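Local coordinates for protein AT27789p (Drosophila melanogaster, PDB 5UZN) that probably binds RNA, including mRNA, through quasi-RNA recognition motifs, of which this chain is the third in Glorund, an hnRNP F/H homologue, at residues D62-V65 and A66-H70. Sequence-based numbering, arbitrary orientation.
Sequences DSQV and AMKRH
One face of the Arg69 guanidinium lies against Val65, whose CG1 methyl sits 3.7 Å above the plane, offset toward its rim; Val65 CG1 comes to 3.8 Å from Arg69 NE. This methyl is anti to the backbone N of Val65 (chi1 165°), which turns it toward the arginine one helical turn on. The His70 ring meets the carbonyl carbon of Met67 (atom C) in plane at its edge, with a weak hydrogen bond from His70 NE2 to Met67 O; NE2 also hydrogen-bonds to a glycerol, probably from the crystallisation liquor, and the ring meets that of Phe30. The Gln64 amide keeps Ser63 OG almost in its plane, and Gln64 NE2 donates a straight bond to that oxygen (3.0 Å, 170°), while the hydroxyl has a further hydrogen bond with Tyr60 O. Lys68 folds back along the helix, bent at chi2 and chi4, until its NZ donates to Gln64 O at 3.0 Å, tilted 33° from the carbonyl plane; Lys68 NZ stays 3.9 Å from Gln64 OE1. With an alanine in place of Gln64 the amide is gone, and Ser63 OG would probably lose this donor while the lysine ammonium keeps the backbone carbonyl but not the nearby side-chain oxygen. Residues 62-68 run through most of helix 60-68, the second helix of the RRM-like fold, to its C-terminal end, and Arg69 and His70 follow as loop. Ser63, Ala66 and Met67 pack on its antiparallel sheet, against Tyr11, Ile13, Phe57, Leu81 and Tyr83. Val65 O takes both Arg69 N (2.8 Å) and Lys68 N (3.0 Å) as the helix runs out. The lysine ammonium at Gln64 O and the two backbone N-H groups at Val65 O thus engage carbonyls of the last turn, and the lysine's positive charge is probably favoured at this negative end of the helix dipole.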
ATOM      1  N   ASP A  62      11.255   1.614  -7.603  1.00 24.86           N
ATOM      2  CA  ASP A  62       9.825   1.898  -7.481  1.00 26.09           C
ATOM      3  C   ASP A  62       9.407   2.072  -6.023  1.00 16.94           C
ATOM      4  O   ASP A  62       8.702   3.027  -5.680  1.00 22.40           O
ATOM      5  CB  ASP A  62       9.016   0.774  -8.117  1.00 21.69           C
ATOM      6  CG  ASP A  62       8.745   1.007  -9.596  1.00 35.16           C
ATOM      7  OD1 ASP A  62       9.390   1.901 -10.182  1.00 28.88           O
ATOM      8  OD2 ASP A  62       7.875   0.302 -10.160  1.00 23.51           O
ATOM      9  N   SER A  63       9.815   1.139  -5.150  1.00 17.71           N
ATOM     10  CA  SER A  63       9.373   1.195  -3.762  1.00 21.80           C
ATOM     11  C   SER A  63       9.842   2.470  -3.088  1.00 20.04           C
ATOM     12  O   SER A  63       9.117   3.039  -2.270  1.00 18.62           O
ATOM     13  CB  SER A  63       9.876  -0.027  -2.988  1.00 20.03           C
ATOM     14  OG  SER A  63      11.277   0.030  -2.756  1.00 17.83           O
ATOM     15  N   GLN A  64      11.024   2.960  -3.456  1.00 15.48           N
ATOM     16  CA  GLN A  64      11.568   4.125  -2.781  1.00 16.82           C
ATOM     17  C   GLN A  64      10.894   5.412  -3.237  1.00 20.04           C
ATOM     18  O   GLN A  64      10.612   6.290  -2.411  1.00 18.36           O
ATOM     19  CB  GLN A  64      13.079   4.173  -2.997  1.00 25.14           C
ATOM     20  CG  GLN A  64      13.745   2.949  -2.384  1.00 20.97           C
ATOM     21  CD  GLN A  64      13.358   2.769  -0.930  1.00 24.17           C
ATOM     22  OE1 GLN A  64      13.774   3.539  -0.083  1.00 19.00           O
ATOM     23  NE2 GLN A  64      12.543   1.756  -0.641  1.00 17.19           N
ATOM     24  N   VAL A  65      10.617   5.538  -4.537  1.00 20.32           N
ATOM     25  CA  VAL A  65       9.799   6.649  -5.014  1.00 20.70           C
ATOM     26  C   VAL A  65       8.438   6.624  -4.319  1.00 26.32           C
ATOM     27  O   VAL A  65       7.973   7.643  -3.793  1.00 26.76           O
ATOM     28  CB  VAL A  65       9.659   6.607  -6.551  1.00 25.76           C
ATOM     29  CG1 VAL A  65       8.536   7.520  -7.015  1.00 41.48           C
ATOM     30  CG2 VAL A  65      10.969   7.003  -7.214  1.00 36.81           C
ATOM     31  N   ALA A  66       7.810   5.443  -4.241  1.00 25.87           N
ATOM     32  CA  ALA A  66       6.491   5.350  -3.612  1.00 27.39           C
ATOM     33  C   ALA A  66       6.507   5.760  -2.142  1.00 21.97           C
ATOM     34  O   ALA A  66       5.524   6.328  -1.647  1.00 23.56           O
ATOM     35  CB  ALA A  66       5.935   3.936  -3.753  1.00 24.48           C
ATOM     36  N   MET A  67       7.606   5.511  -1.423  1.00 21.07           N
ATOM     37  CA  MET A  67       7.677   5.950  -0.031  1.00 21.56           C
ATOM     38  C   MET A  67       7.581   7.463   0.114  1.00 28.11           C
ATOM     39  O   MET A  67       7.102   7.950   1.146  1.00 33.73           O
ATOM     40  CB  MET A  67       8.964   5.437   0.627  1.00 20.70           C
ATOM     41  CG  MET A  67       8.947   3.934   0.978  1.00 22.03           C
ATOM     42  SD  MET A  67       7.753   3.435   2.250  1.00 19.60           S
ATOM     43  CE  MET A  67       8.496   4.171   3.702  1.00 20.34           C
ATOM     44  N   LYS A  68       8.041   8.221  -0.884  1.00 31.15           N
ATOM     45  CA  LYS A  68       8.030   9.685  -0.850  1.00 41.17           C
ATOM     46  C   LYS A  68       6.808  10.253  -1.556  1.00 44.34           C
ATOM     47  O   LYS A  68       6.041  11.033  -0.978  1.00 51.44           O
ATOM     48  CB  LYS A  68       9.268  10.276  -1.542  1.00 40.39           C
ATOM     49  CG  LYS A  68      10.490   9.413  -1.573  1.00 42.27           C
ATOM     50  CD  LYS A  68      11.185   9.382  -0.232  1.00 53.09           C
ATOM     51  CE  LYS A  68      12.514   8.649  -0.354  1.00 52.62           C
ATOM     52  NZ  LYS A  68      12.342   7.175  -0.183  1.00 47.04           N
ATOM     53  N   ARG A  69       6.627   9.866  -2.816  1.00 39.53           N
ATOM     54  CA  ARG A  69       5.731  10.539  -3.749  1.00 42.60           C
ATOM     55  C   ARG A  69       4.425   9.761  -3.832  1.00 38.65           C
ATOM     56  O   ARG A  69       4.335   8.737  -4.515  1.00 39.81           O
ATOM     57  CB  ARG A  69       6.412  10.680  -5.101  1.00 37.78           C
ATOM     58  CG  ARG A  69       7.593  11.640  -5.056  1.00 54.00           C
ATOM     59  CD  ARG A  69       8.551  11.425  -6.212  1.00 59.71           C
ATOM     60  NE  ARG A  69       7.853  11.201  -7.473  1.00 55.10           N
ATOM     61  CZ  ARG A  69       8.469  11.068  -8.643  1.00 60.20           C
ATOM     62  NH1 ARG A  69       7.762  10.858  -9.750  1.00 70.12           N
ATOM     63  NH2 ARG A  69       9.794  11.139  -8.703  1.00 60.58           N
ATOM     64  N   HIS A  70       3.414  10.277  -3.143  1.00 36.73           N
ATOM     65  CA  HIS A  70       2.116   9.638  -2.990  1.00 33.01           C
ATOM     66  C   HIS A  70       1.129  10.718  -2.563  1.00 46.15           C
ATOM     67  O   HIS A  70       1.517  11.830  -2.194  1.00 44.42           O
ATOM     68  CB  HIS A  70       2.196   8.500  -1.967  1.00 30.90           C
ATOM     69  CG  HIS A  70       2.822   8.900  -0.661  1.00 29.89           C
ATOM     70  ND1 HIS A  70       2.112   9.528   0.338  1.00 41.81           N
ATOM     71  CD2 HIS A  70       4.079   8.735  -0.180  1.00 33.52           C
ATOM     72  CE1 HIS A  70       2.905   9.748   1.371  1.00 40.36           C
ATOM     73  NE2 HIS A  70       4.103   9.271   1.087  1.00 27.19           N
TER